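Local coordinates for hydrolase, haloacid dehalogenase-like family (Streptococcus pneumoniae, PDB 2FI1), which probably acts as a hydrolase of the haloacid dehalogenase-like family, though its substrate is not established, at residues Thr16-Ala27 with Glu77-Val87; His101-Leu112 with Tyr123-Ser131. All coordinates share one frame; numbering follows the deposited sequence.

Interaction 1 of 2, residues Thr16-Ala27 with Glu77-Val87; sequences TLLDNYETSTAA and ELEHPILFEGV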
loop_
_atom_site.group_PDB
_atom_site.type_symbol
_atom_site.label_atom_id
_atom_site.label_comp_id
_atom_site.label_asym_id
_atom_site.label_seq_id
_atom_site.Cartn_x
_atom_site.Cartn_y
_atom_site.Cartn_z
ATOM N N THR A 16 -0.022 -0.161 3.369
ATOM C CA THR A 16 -0.528 -1.320 4.105
ATOM C C THR A 16 0.462 -2.479 3.959
ATOM O O THR A 16 1.067 -2.904 4.938
ATOM C CB THR A 16 -1.938 -1.690 3.620
ATOM O OG1 THR A 16 -2.825 -0.591 3.892
ATOM C CG2 THR A 16 -2.447 -2.916 4.312
ATOM N N LEU A 17 0.647 -2.981 2.743
ATOM C CA LEU A 17 1.671 -4.007 2.495
ATOM C C LEU A 17 3.007 -3.392 2.088
ATOM O O LEU A 17 4.062 -3.843 2.523
ATOM C CB LEU A 17 1.200 -4.968 1.413
ATOM C CG LEU A 17 -0.041 -5.783 1.763
ATOM C CD1 LEU A 17 -0.392 -6.635 0.586
ATOM C CD2 LEU A 17 0.178 -6.639 3.001
ATOM N N LEU A 18 2.937 -2.372 1.238
ATOM C CA LEU A 18 4.124 -1.713 0.686
ATOM C C LEU A 18 4.372 -0.401 1.413
ATOM O O LEU A 18 3.481 0.446 1.478
ATOM C CB LEU A 18 3.911 -1.438 -0.797
ATOM C CG LEU A 18 5.069 -0.768 -1.540
ATOM C CD1 LEU A 18 6.202 -1.753 -1.745
ATOM C CD2 LEU A 18 4.564 -0.207 -2.851
ATOM N N ASP A 19 5.579 -0.247 1.963
ATOM C CA ASP A 19 5.982 1.001 2.607
ATOM C C ASP A 19 6.524 1.943 1.523
ATOM O O ASP A 19 7.728 2.205 1.434
ATOM C CB ASP A 19 7.018 0.709 3.692
ATOM C CG ASP A 19 7.252 1.883 4.632
ATOM O OD1 ASP A 19 6.729 2.984 4.365
ATOM O OD2 ASP A 19 7.968 1.678 5.638
ATOM N N ASN A 20 5.622 2.449 0.688
ATOM C CA ASN A 20 6.034 3.347 -0.384
ATOM C C ASN A 20 6.611 4.646 0.160
ATOM O O ASN A 20 7.464 5.258 -0.490
ATOM C CB ASN A 20 4.882 3.647 -1.343
ATOM C CG ASN A 20 3.689 4.234 -0.647
ATOM O OD1 ASN A 20 2.903 3.507 -0.032
ATOM N ND2 ASN A 20 3.525 5.556 -0.737
ATOM N N TYR A 21 6.171 5.091 1.332
ATOM C CA TYR A 21 6.724 6.339 1.857
ATOM C C TYR A 21 8.173 6.174 2.276
ATOM O O TYR A 21 8.912 7.155 2.299
ATOM C CB TYR A 21 5.835 6.936 2.957
ATOM C CG TYR A 21 4.520 7.424 2.392
ATOM C CD1 TYR A 21 4.483 8.468 1.470
ATOM C CD2 TYR A 21 3.321 6.832 2.752
ATOM C CE1 TYR A 21 3.277 8.901 0.926
ATOM C CE2 TYR A 21 2.112 7.264 2.217
ATOM C CZ TYR A 21 2.106 8.291 1.304
ATOM O OH TYR A 21 0.912 8.730 0.776
ATOM N N GLU A 22 8.612 4.952 2.568
ATOM C CA GLU A 22 10.025 4.747 2.913
ATOM C C GLU A 22 10.940 4.937 1.706
ATOM O O GLU A 22 11.964 5.619 1.794
ATOM C CB GLU A 22 10.255 3.365 3.540
ATOM C CG GLU A 22 11.687 3.104 3.995
ATOM C CD GLU A 22 12.173 4.090 5.031
ATOM O OE1 GLU A 22 11.328 4.666 5.744
ATOM O OE2 GLU A 22 13.405 4.298 5.110
ATOM N N THR A 23 10.588 4.329 0.580
ATOM C CA THR A 23 11.387 4.496 -0.621
ATOM C C THR A 23 11.342 5.950 -1.113
ATOM O O THR A 23 12.352 6.501 -1.560
ATOM C CB THR A 23 10.971 3.507 -1.735
ATOM O OG1 THR A 23 9.555 3.343 -1.747
ATOM C CG2 THR A 23 11.631 2.146 -1.535
ATOM N N SER A 24 10.179 6.589 -1.016
ATOM C CA SER A 24 10.060 7.982 -1.412
ATOM C C SER A 24 10.869 8.893 -0.494
ATOM O O SER A 24 11.546 9.804 -0.967
ATOM C CB SER A 24 8.592 8.392 -1.432
ATOM O OG SER A 24 7.893 7.707 -2.466
ATOM N N THR A 25 10.842 8.624 0.807
ATOM C CA THR A 25 11.630 9.407 1.764
ATOM C C THR A 25 13.122 9.276 1.475
ATOM O O THR A 25 13.850 10.272 1.462
ATOM C CB THR A 25 11.323 8.994 3.213
ATOM O OG1 THR A 25 9.965 9.333 3.518
ATOM C CG2 THR A 25 12.249 9.688 4.209
ATOM N N ALA A 26 13.581 8.062 1.227
ATOM C CA ALA A 26 14.985 7.856 0.910
ATOM C C ALA A 26 15.375 8.691 -0.300
ATOM O O ALA A 26 16.394 9.390 -0.278
ATOM C CB ALA A 26 15.263 6.375 0.671
ATOM N N ALA A 27 14.554 8.651 -1.344
ATOM C CA ALA A 27 14.811 9.440 -2.558
ATOM C C ALA A 27 14.744 10.951 -2.296
ATOM O O ALA A 27 15.541 11.714 -2.834
ATOM C CB ALA A 27 13.844 9.065 -3.641
ATOM N N GLU A 77 14.948 3.926 -6.295
ATOM C CA GLU A 77 14.624 3.254 -5.038
ATOM C C GLU A 77 13.629 2.118 -5.245
ATOM O O GLU A 77 13.750 1.059 -4.613
ATOM C CB GLU A 77 14.047 4.252 -4.031
ATOM C CG GLU A 77 15.096 5.051 -3.307
ATOM C CD GLU A 77 15.881 4.198 -2.319
ATOM O OE1 GLU A 77 15.278 3.365 -1.602
ATOM O OE2 GLU A 77 17.098 4.364 -2.263
ATOM N N LEU A 78 12.651 2.339 -6.121
ATOM C CA LEU A 78 11.600 1.352 -6.374
ATOM C C LEU A 78 12.078 0.161 -7.207
ATOM O O LEU A 78 11.313 -0.776 -7.428
ATOM C CB LEU A 78 10.387 2.007 -7.030
ATOM C CG LEU A 78 9.497 2.798 -6.069
ATOM C CD1 LEU A 78 8.543 3.676 -6.839
ATOM C CD2 LEU A 78 8.753 1.859 -5.133
ATOM N N GLU A 79 13.331 0.181 -7.658
ATOM C CA GLU A 79 13.928 -1.055 -8.173
ATOM C C GLU A 79 14.000 -2.109 -7.065
ATOM O O GLU A 79 14.038 -3.309 -7.344
ATOM C CB GLU A 79 15.323 -0.799 -8.747
ATOM C CG GLU A 79 15.316 0.088 -9.978
ATOM C CD GLU A 79 16.709 0.523 -10.402
ATOM O OE1 GLU A 79 17.705 -0.076 -9.940
ATOM O OE2 GLU A 79 16.797 1.477 -11.203
ATOM N N HIS A 80 14.017 -1.657 -5.810
ATOM C CA HIS A 80 13.981 -2.542 -4.655
ATOM C C HIS A 80 12.952 -2.016 -3.659
ATOM O O HIS A 80 13.307 -1.398 -2.653
ATOM C CB HIS A 80 15.363 -2.627 -4.010
ATOM C CG HIS A 80 16.410 -3.169 -4.924
ATOM N ND1 HIS A 80 16.594 -4.521 -5.129
ATOM C CD2 HIS A 80 17.304 -2.542 -5.721
ATOM C CE1 HIS A 80 17.576 -4.700 -5.997
ATOM N NE2 HIS A 80 18.019 -3.516 -6.375
ATOM N N PRO A 81 11.663 -2.272 -3.938
ATOM C CA PRO A 81 10.630 -1.751 -3.042
ATOM C C PRO A 81 10.732 -2.364 -1.648
ATOM O O PRO A 81 11.301 -3.446 -1.483
ATOM C CB PRO A 81 9.316 -2.147 -3.728
ATOM C CG PRO A 81 9.676 -2.606 -5.109
ATOM C CD PRO A 81 11.092 -3.064 -5.043
ATOM N N ILE A 82 10.191 -1.668 -0.659
ATOM C CA ILE A 82 10.288 -2.065 0.735
ATOM C C ILE A 82 8.892 -2.346 1.278
ATOM O O ILE A 82 8.036 -1.468 1.271
ATOM C CB ILE A 82 10.975 -0.945 1.555
ATOM C CG1 ILE A 82 12.392 -0.716 1.019
ATOM C CG2 ILE A 82 11.032 -1.283 3.039
ATOM C CD1 ILE A 82 13.087 0.491 1.588
ATOM N N LEU A 83 8.655 -3.576 1.727
ATOM C CA LEU A 83 7.398 -3.928 2.394
ATOM C C LEU A 83 7.415 -3.417 3.826
ATOM O O LEU A 83 8.489 -3.176 4.386
ATOM C CB LEU A 83 7.209 -5.449 2.418
ATOM C CG LEU A 83 7.126 -6.149 1.066
ATOM C CD1 LEU A 83 7.066 -7.655 1.298
ATOM C CD2 LEU A 83 5.922 -5.652 0.276
ATOM N N PHE A 84 6.245 -3.283 4.443
ATOM C CA PHE A 84 6.226 -3.085 5.889
ATOM C C PHE A 84 6.828 -4.304 6.572
ATOM O O PHE A 84 6.722 -5.426 6.065
ATOM C CB PHE A 84 4.817 -2.788 6.388
ATOM C CG PHE A 84 4.410 -1.363 6.176
ATOM C CD1 PHE A 84 4.883 -0.374 7.022
ATOM C CD2 PHE A 84 3.624 -0.991 5.103
ATOM C CE1 PHE A 84 4.538 0.945 6.812
ATOM C CE2 PHE A 84 3.288 0.319 4.894
ATOM C CZ PHE A 84 3.733 1.283 5.751
ATOM N N GLU A 85 7.479 -4.088 7.710
ATOM C CA GLU A 85 8.138 -5.165 8.422
ATOM C C GLU A 85 7.124 -6.236 8.788
ATOM O O GLU A 85 6.085 -5.919 9.332
ATOM C CB GLU A 85 8.783 -4.636 9.711
ATOM C CG GLU A 85 9.646 -5.653 10.432
ATOM C CD GLU A 85 10.839 -6.084 9.607
ATOM O OE1 GLU A 85 11.455 -5.214 8.952
ATOM O OE2 GLU A 85 11.165 -7.290 9.608
ATOM N N GLY A 86 7.428 -7.488 8.461
ATOM C CA GLY A 86 6.585 -8.607 8.870
ATOM C C GLY A 86 5.480 -8.988 7.901
ATOM O O GLY A 86 4.727 -9.909 8.169
ATOM N N VAL A 87 5.378 -8.307 6.764
ATOM C CA VAL A 87 4.320 -8.619 5.802
ATOM C C VAL A 87 4.339 -10.061 5.305
ATOM O O VAL A 87 3.321 -10.745 5.351
ATOM C CB VAL A 87 4.354 -7.629 4.604
ATOM C CG1 VAL A 87 3.592 -8.161 3.400
ATOM C CG2 VAL A 87 3.771 -6.301 5.042
HETATM O O HOH W 1 8.616 0.709 -1.082
HETATM O O HOH W 2 9.161 -0.781 6.192
#

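Interaction 2 of 2, residues His101-Leu112 with Tyr123-Ser131; sequences HFLVSHRNDQVL and YFTEVVTSS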
loop_
_atom_site.group_PDB
_atom_site.type_symbol
_atom_site.label_atom_id
_atom_site.label_comp_id
_atom_site.label_asym_id
_atom_site.label_seq_id
_atom_site.Cartn_x
_atom_site.Cartn_y
_atom_site.Cartn_z
ATOM N N HIS A 101 -5.931 -14.399 -0.189
ATOM C CA HIS A 101 -5.546 -13.010 -0.274
ATOM C C HIS A 101 -5.942 -12.459 -1.625
ATOM O O HIS A 101 -5.748 -13.100 -2.648
ATOM C CB HIS A 101 -4.035 -12.850 -0.138
ATOM C CG HIS A 101 -3.468 -13.409 1.123
ATOM N ND1 HIS A 101 -3.649 -12.813 2.352
ATOM C CD2 HIS A 101 -2.708 -14.509 1.339
ATOM C CE1 HIS A 101 -3.029 -13.528 3.275
ATOM N NE2 HIS A 101 -2.449 -14.557 2.687
ATOM N N PHE A 102 -6.465 -11.240 -1.606
ATOM C CA PHE A 102 -6.797 -10.483 -2.805
ATOM C C PHE A 102 -6.179 -9.113 -2.663
ATOM O O PHE A 102 -5.894 -8.663 -1.554
ATOM C CB PHE A 102 -8.312 -10.367 -2.982
ATOM C CG PHE A 102 -8.997 -11.692 -3.018
ATOM C CD1 PHE A 102 -9.181 -12.361 -4.211
ATOM C CD2 PHE A 102 -9.418 -12.298 -1.847
ATOM C CE1 PHE A 102 -9.800 -13.599 -4.228
ATOM C CE2 PHE A 102 -10.025 -13.531 -1.871
ATOM C CZ PHE A 102 -10.214 -14.176 -3.050
ATOM N N LEU A 103 -5.973 -8.431 -3.783
ATOM C CA LEU A 103 -5.427 -7.075 -3.747
ATOM C C LEU A 103 -6.254 -6.190 -4.652
ATOM O O LEU A 103 -6.563 -6.594 -5.774
ATOM C CB LEU A 103 -3.967 -7.062 -4.200
ATOM C CG LEU A 103 -3.132 -5.785 -4.065
ATOM C CD1 LEU A 103 -2.863 -5.454 -2.647
ATOM C CD2 LEU A 103 -1.813 -5.989 -4.786
ATOM N N VAL A 104 -6.633 -5.010 -4.158
ATOM C CA VAL A 104 -7.307 -4.007 -4.988
ATOM C C VAL A 104 -6.451 -2.755 -5.016
ATOM O O VAL A 104 -6.112 -2.200 -3.967
ATOM C CB VAL A 104 -8.715 -3.683 -4.475
ATOM C CG1 VAL A 104 -9.332 -2.526 -5.268
ATOM C CG2 VAL A 104 -9.601 -4.901 -4.579
ATOM N N SER A 105 -6.116 -2.324 -6.231
ATOM C CA SER A 105 -5.334 -1.114 -6.439
ATOM C C SER A 105 -5.967 -0.284 -7.544
ATOM O O SER A 105 -6.547 -0.815 -8.484
ATOM C CB SER A 105 -3.909 -1.471 -6.844
ATOM O OG SER A 105 -3.121 -0.300 -7.077
ATOM N N HIS A 106 -5.803 1.024 -7.412
ATOM C CA HIS A 106 -6.176 1.968 -8.460
ATOM C C HIS A 106 -5.078 2.155 -9.489
ATOM O O HIS A 106 -5.322 2.783 -10.517
ATOM C CB HIS A 106 -6.421 3.337 -7.864
ATOM C CG HIS A 106 -7.489 3.371 -6.825
ATOM N ND1 HIS A 106 -7.539 4.346 -5.857
ATOM C CD2 HIS A 106 -8.566 2.574 -6.617
ATOM C CE1 HIS A 106 -8.594 4.138 -5.087
ATOM N NE2 HIS A 106 -9.234 3.074 -5.530
ATOM N N ARG A 107 -3.877 1.671 -9.192
ATOM C CA ARG A 107 -2.746 1.828 -10.091
ATOM C C ARG A 107 -2.874 0.866 -11.257
ATOM O O ARG A 107 -3.656 -0.097 -11.217
ATOM C CB ARG A 107 -1.436 1.599 -9.346
ATOM C CG ARG A 107 -1.194 2.558 -8.222
ATOM C CD ARG A 107 -0.670 3.888 -8.720
ATOM N NE ARG A 107 -0.610 4.872 -7.652
ATOM C CZ ARG A 107 -0.049 6.073 -7.762
ATOM N NH1 ARG A 107 0.507 6.448 -8.909
ATOM N NH2 ARG A 107 -0.043 6.898 -6.733
ATOM N N ASN A 108 -2.109 1.129 -12.313
ATOM C CA ASN A 108 -2.087 0.269 -13.481
ATOM C C ASN A 108 -1.255 -1.000 -13.218
ATOM O O ASN A 108 -0.908 -1.295 -12.079
ATOM C CB ASN A 108 -1.617 1.053 -14.724
ATOM C CG ASN A 108 -0.172 1.492 -14.645
ATOM O OD1 ASN A 108 0.596 1.016 -13.813
ATOM N ND2 ASN A 108 0.210 2.419 -15.529
ATOM N N ASP A 109 -0.935 -1.735 -14.273
ATOM C CA ASP A 109 -0.283 -3.037 -14.107
ATOM C C ASP A 109 1.177 -2.983 -13.585
ATOM O O ASP A 109 1.790 -4.034 -13.417
ATOM C CB ASP A 109 -0.424 -3.874 -15.390
ATOM C CG ASP A 109 -1.829 -4.444 -15.580
ATOM O OD1 ASP A 109 -2.608 -4.552 -14.598
ATOM O OD2 ASP A 109 -2.162 -4.826 -16.722
ATOM N N GLN A 110 1.731 -1.801 -13.287
ATOM C CA GLN A 110 3.000 -1.719 -12.511
ATOM C C GLN A 110 2.890 -2.390 -11.136
ATOM O O GLN A 110 3.877 -2.884 -10.576
ATOM C CB GLN A 110 3.464 -0.268 -12.297
ATOM C CG GLN A 110 4.915 -0.174 -11.781
ATOM C CD GLN A 110 5.276 1.159 -11.138
ATOM O OE1 GLN A 110 4.491 2.113 -11.150
ATOM N NE2 GLN A 110 6.482 1.226 -10.568
ATOM N N VAL A 111 1.690 -2.385 -10.579
ATOM C CA VAL A 111 1.398 -3.114 -9.345
ATOM C C VAL A 111 1.988 -4.507 -9.432
ATOM O O VAL A 111 2.570 -5.008 -8.474
ATOM C CB VAL A 111 -0.138 -3.198 -9.094
ATOM C CG1 VAL A 111 -0.480 -4.238 -8.012
ATOM C CG2 VAL A 111 -0.677 -1.831 -8.699
ATOM N N LEU A 112 1.840 -5.140 -10.587
ATOM C CA LEU A 112 2.227 -6.525 -10.709
ATOM C C LEU A 112 3.739 -6.660 -10.576
ATOM O O LEU A 112 4.219 -7.613 -9.962
ATOM C CB LEU A 112 1.707 -7.116 -12.014
ATOM C CG LEU A 112 0.200 -6.940 -12.260
ATOM C CD1 LEU A 112 -0.207 -7.658 -13.538
ATOM C CD2 LEU A 112 -0.637 -7.407 -11.090
ATOM N N TYR A 123 1.087 -14.917 -3.212
ATOM C CA TYR A 123 0.029 -14.954 -2.212
ATOM C C TYR A 123 -1.366 -14.659 -2.738
ATOM O O TYR A 123 -2.341 -15.038 -2.103
ATOM C CB TYR A 123 0.341 -14.014 -1.039
ATOM C CG TYR A 123 1.373 -14.617 -0.132
ATOM C CD1 TYR A 123 1.039 -15.692 0.682
ATOM C CD2 TYR A 123 2.696 -14.183 -0.143
ATOM C CE1 TYR A 123 1.986 -16.286 1.487
ATOM C CE2 TYR A 123 3.655 -14.788 0.671
ATOM C CZ TYR A 123 3.288 -15.835 1.468
ATOM O OH TYR A 123 4.248 -16.433 2.249
ATOM N N PHE A 124 -1.481 -13.985 -3.888
ATOM C CA PHE A 124 -2.763 -13.415 -4.282
ATOM C C PHE A 124 -3.535 -14.281 -5.236
ATOM O O PHE A 124 -3.049 -14.633 -6.300
ATOM C CB PHE A 124 -2.556 -12.010 -4.846
ATOM C CG PHE A 124 -1.972 -11.086 -3.830
ATOM C CD1 PHE A 124 -2.770 -10.518 -2.855
ATOM C CD2 PHE A 124 -0.610 -10.873 -3.776
ATOM C CE1 PHE A 124 -2.234 -9.720 -1.872
ATOM C CE2 PHE A 124 -0.063 -10.072 -2.784
ATOM C CZ PHE A 124 -0.889 -9.493 -1.826
ATOM N N THR A 125 -4.750 -14.621 -4.837
ATOM C CA THR A 125 -5.668 -15.343 -5.707
ATOM C C THR A 125 -6.057 -14.481 -6.904
ATOM O O THR A 125 -6.113 -14.967 -8.036
ATOM C CB THR A 125 -6.894 -15.807 -4.918
ATOM O OG1 THR A 125 -6.472 -16.747 -3.915
ATOM C CG2 THR A 125 -7.931 -16.447 -5.823
ATOM N N GLU A 126 -6.313 -13.197 -6.666
ATOM C CA GLU A 126 -6.507 -12.244 -7.753
ATOM C C GLU A 126 -6.049 -10.863 -7.312
ATOM O O GLU A 126 -6.261 -10.455 -6.163
ATOM C CB GLU A 126 -7.962 -12.192 -8.229
ATOM C CG GLU A 126 -8.141 -11.277 -9.450
ATOM C CD GLU A 126 -9.477 -11.388 -10.160
ATOM O OE1 GLU A 126 -10.141 -12.439 -10.098
ATOM O OE2 GLU A 126 -9.867 -10.393 -10.803
ATOM N N VAL A 127 -5.392 -10.176 -8.239
ATOM C CA VAL A 127 -4.981 -8.785 -8.091
ATOM C C VAL A 127 -5.828 -7.956 -9.052
ATOM O O VAL A 127 -5.817 -8.206 -10.266
ATOM C CB VAL A 127 -3.490 -8.591 -8.405
ATOM C CG1 VAL A 127 -3.116 -7.116 -8.342
ATOM C CG2 VAL A 127 -2.627 -9.407 -7.460
ATOM N N VAL A 128 -6.565 -6.998 -8.504
ATOM C CA VAL A 128 -7.378 -6.065 -9.288
ATOM C C VAL A 128 -6.567 -4.784 -9.425
ATOM O O VAL A 128 -6.199 -4.174 -8.421
ATOM C CB VAL A 128 -8.716 -5.777 -8.590
ATOM C CG1 VAL A 128 -9.484 -4.663 -9.320
ATOM C CG2 VAL A 128 -9.547 -7.066 -8.468
ATOM N N THR A 129 -6.273 -4.389 -10.668
ATOM C CA THR A 129 -5.628 -3.111 -10.957
ATOM C C THR A 129 -6.605 -2.263 -11.764
ATOM O O THR A 129 -7.710 -2.702 -12.054
ATOM C CB THR A 129 -4.342 -3.297 -11.778
ATOM O OG1 THR A 129 -4.685 -3.644 -13.120
ATOM C CG2 THR A 129 -3.458 -4.387 -11.186
ATOM N N SER A 130 -6.184 -1.058 -12.140
ATOM C CA SER A 130 -7.057 -0.180 -12.929
ATOM C C SER A 130 -7.511 -0.823 -14.232
ATOM O O SER A 130 -8.584 -0.493 -14.743
ATOM C CB SER A 130 -6.373 1.138 -13.235
ATOM O OG SER A 130 -5.248 0.953 -14.067
ATOM N N SER A 131 -6.718 -1.751 -14.765
ATOM C CA SER A 131 -7.041 -2.377 -16.040
ATOM C C SER A 131 -8.267 -3.294 -15.971
ATOM O O SER A 131 -8.784 -3.701 -17.001
ATOM C CB SER A 131 -5.835 -3.137 -16.595
ATOM O OG SER A 131 -5.602 -4.309 -15.849
HETATM O O HOH W 3 -4.663 -16.401 -1.927
#

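Interaction 1 of 2, residues Thr16-Ala27 with Glu77-Val87
Leu-17 and Asp-19 pair with the backbone of Ile-82 and Phe-84 through one isolated beta bridge, in which the CA atoms of Leu-18 and Leu-83 stand 4.3 Å apart. Two direct bonds make it. Phe-84 N donates to Leu-17 O at 3.0 Å from above the carbonyl plane, whereas Asp-19 N reaches Ile-82 O at 2.8 Å within that plane, bent to 141° at the hydrogen. Two waters extend the pairing. One accepts from Ile-82 N (2.9 Å), bonds Thr-23 OG1 and gives a weak bond to Asp-19 O; the other donates both to Asp-19 OD2 and to Leu-83 O.

Asp-19 lies flat over Phe-84: its CB sits over the middle of the ring, 3.8 Å from its centroid, and carboxylate and ring planes differ by 8°. Its CG lies anti to the backbone N (chi1 -166°), which carries the carboxylate over the CE1-CZ side of the ring, OD1 nearer CZ and OD2 nearer CE1. OD1 accepts a weak hydrogen bond from Glu-22 N, as the N-cap of helix 20-34, and it also bonds Tyr-45 OH. Thr-16 O, near Phe-84 CD2, is buried without a partner; Thr-16 OG1 bonds Asp-12, a calcium ligand.

Carbon contacts make up most of the rest. Leu-18 CD1 meets Pro-81 CB at 3.7 Å, and the Thr-23 and Ile-82 side chains run past each other in opposite directions, CG2 against CD1. Glu-77, bent at chi2, lays its aliphatic part along Thr-23 O and brings CD to Ala-26 CB.

The segments span the two connections between the alpha/beta core and the helical cap of this HAD-like fold. With two direct bonds, two bridging waters and a stacked carboxylate, the chemistry implies that these linkers are joined at a hydrated polar seam, with apolar contacts on its flanks.

Interaction 2 of 2, residues His101-Leu112 with Tyr123-Ser131
Leu-103 and Val-127 lie side by side in neighbouring parallel strands, whose short axes are 4.7 Å apart and inclined by 12°. The regular, tight part is here: Val-128 N donates to Leu-103 O at 2.8 Å and an almost straight 175°, and Ser-105 N continues the ladder to Val-128 O. Val-127 CG1, anti to its own amide nitrogen (chi1 176°), lies 3.7 Å from Leu-112 CD2 and also touches Val-111 CG1, tying the strand to helix 110-117.

Toward Tyr-123 the chain turns a corner at Thr-125; Thr-125 N still donates to His-101 O (2.8 Å), and a water joins His-101 N, Tyr-123 O and Thr-125 OG1, while Tyr-123 O meets the edge of the His-101 ring in its plane.

The other end is polar and more exposed. Thr-129 OG1 donates to Asp-109 OD1 at 2.7 Å and accepts from Ser-131 N in an ST turn; Ser-130 N reaches Arg-107 O at 2.9 Å.

Together, 100-104, 110-117 and 124-128 form a beta-alpha-beta unit at one margin of the Rossmann-like sheet. Strand 8-11 flanks 100-104 on its far side, helix 141-149 packs on Val-104 and Val-128, and helix 110-117 covers the face bearing Leu-103 and Val-127.

Interaction 1 joins the connections between core and cap, whereas interaction 2 builds the margin of the core sheet; their centres are about 17 Å apart. They nevertheless touch: Leu-17 CD1 of interaction 1 packs 3.8 Å from Phe-124 CZ of interaction 2. Helix 110-117 borders both: Val-111 and Leu-112 pack on Val-127, and Ile-114 on Leu-18 and Pro-81. Both contacts are partly buried, but their chemistry differs. The 101-112/123-131 pair relies on a direct parallel ladder with mostly apolar side chains on both faces, and its exposed residues gather largely beyond the strand ends. The 16-27/77-87 pair relies on a single bridge, with water and side-chain contacts making up the rest.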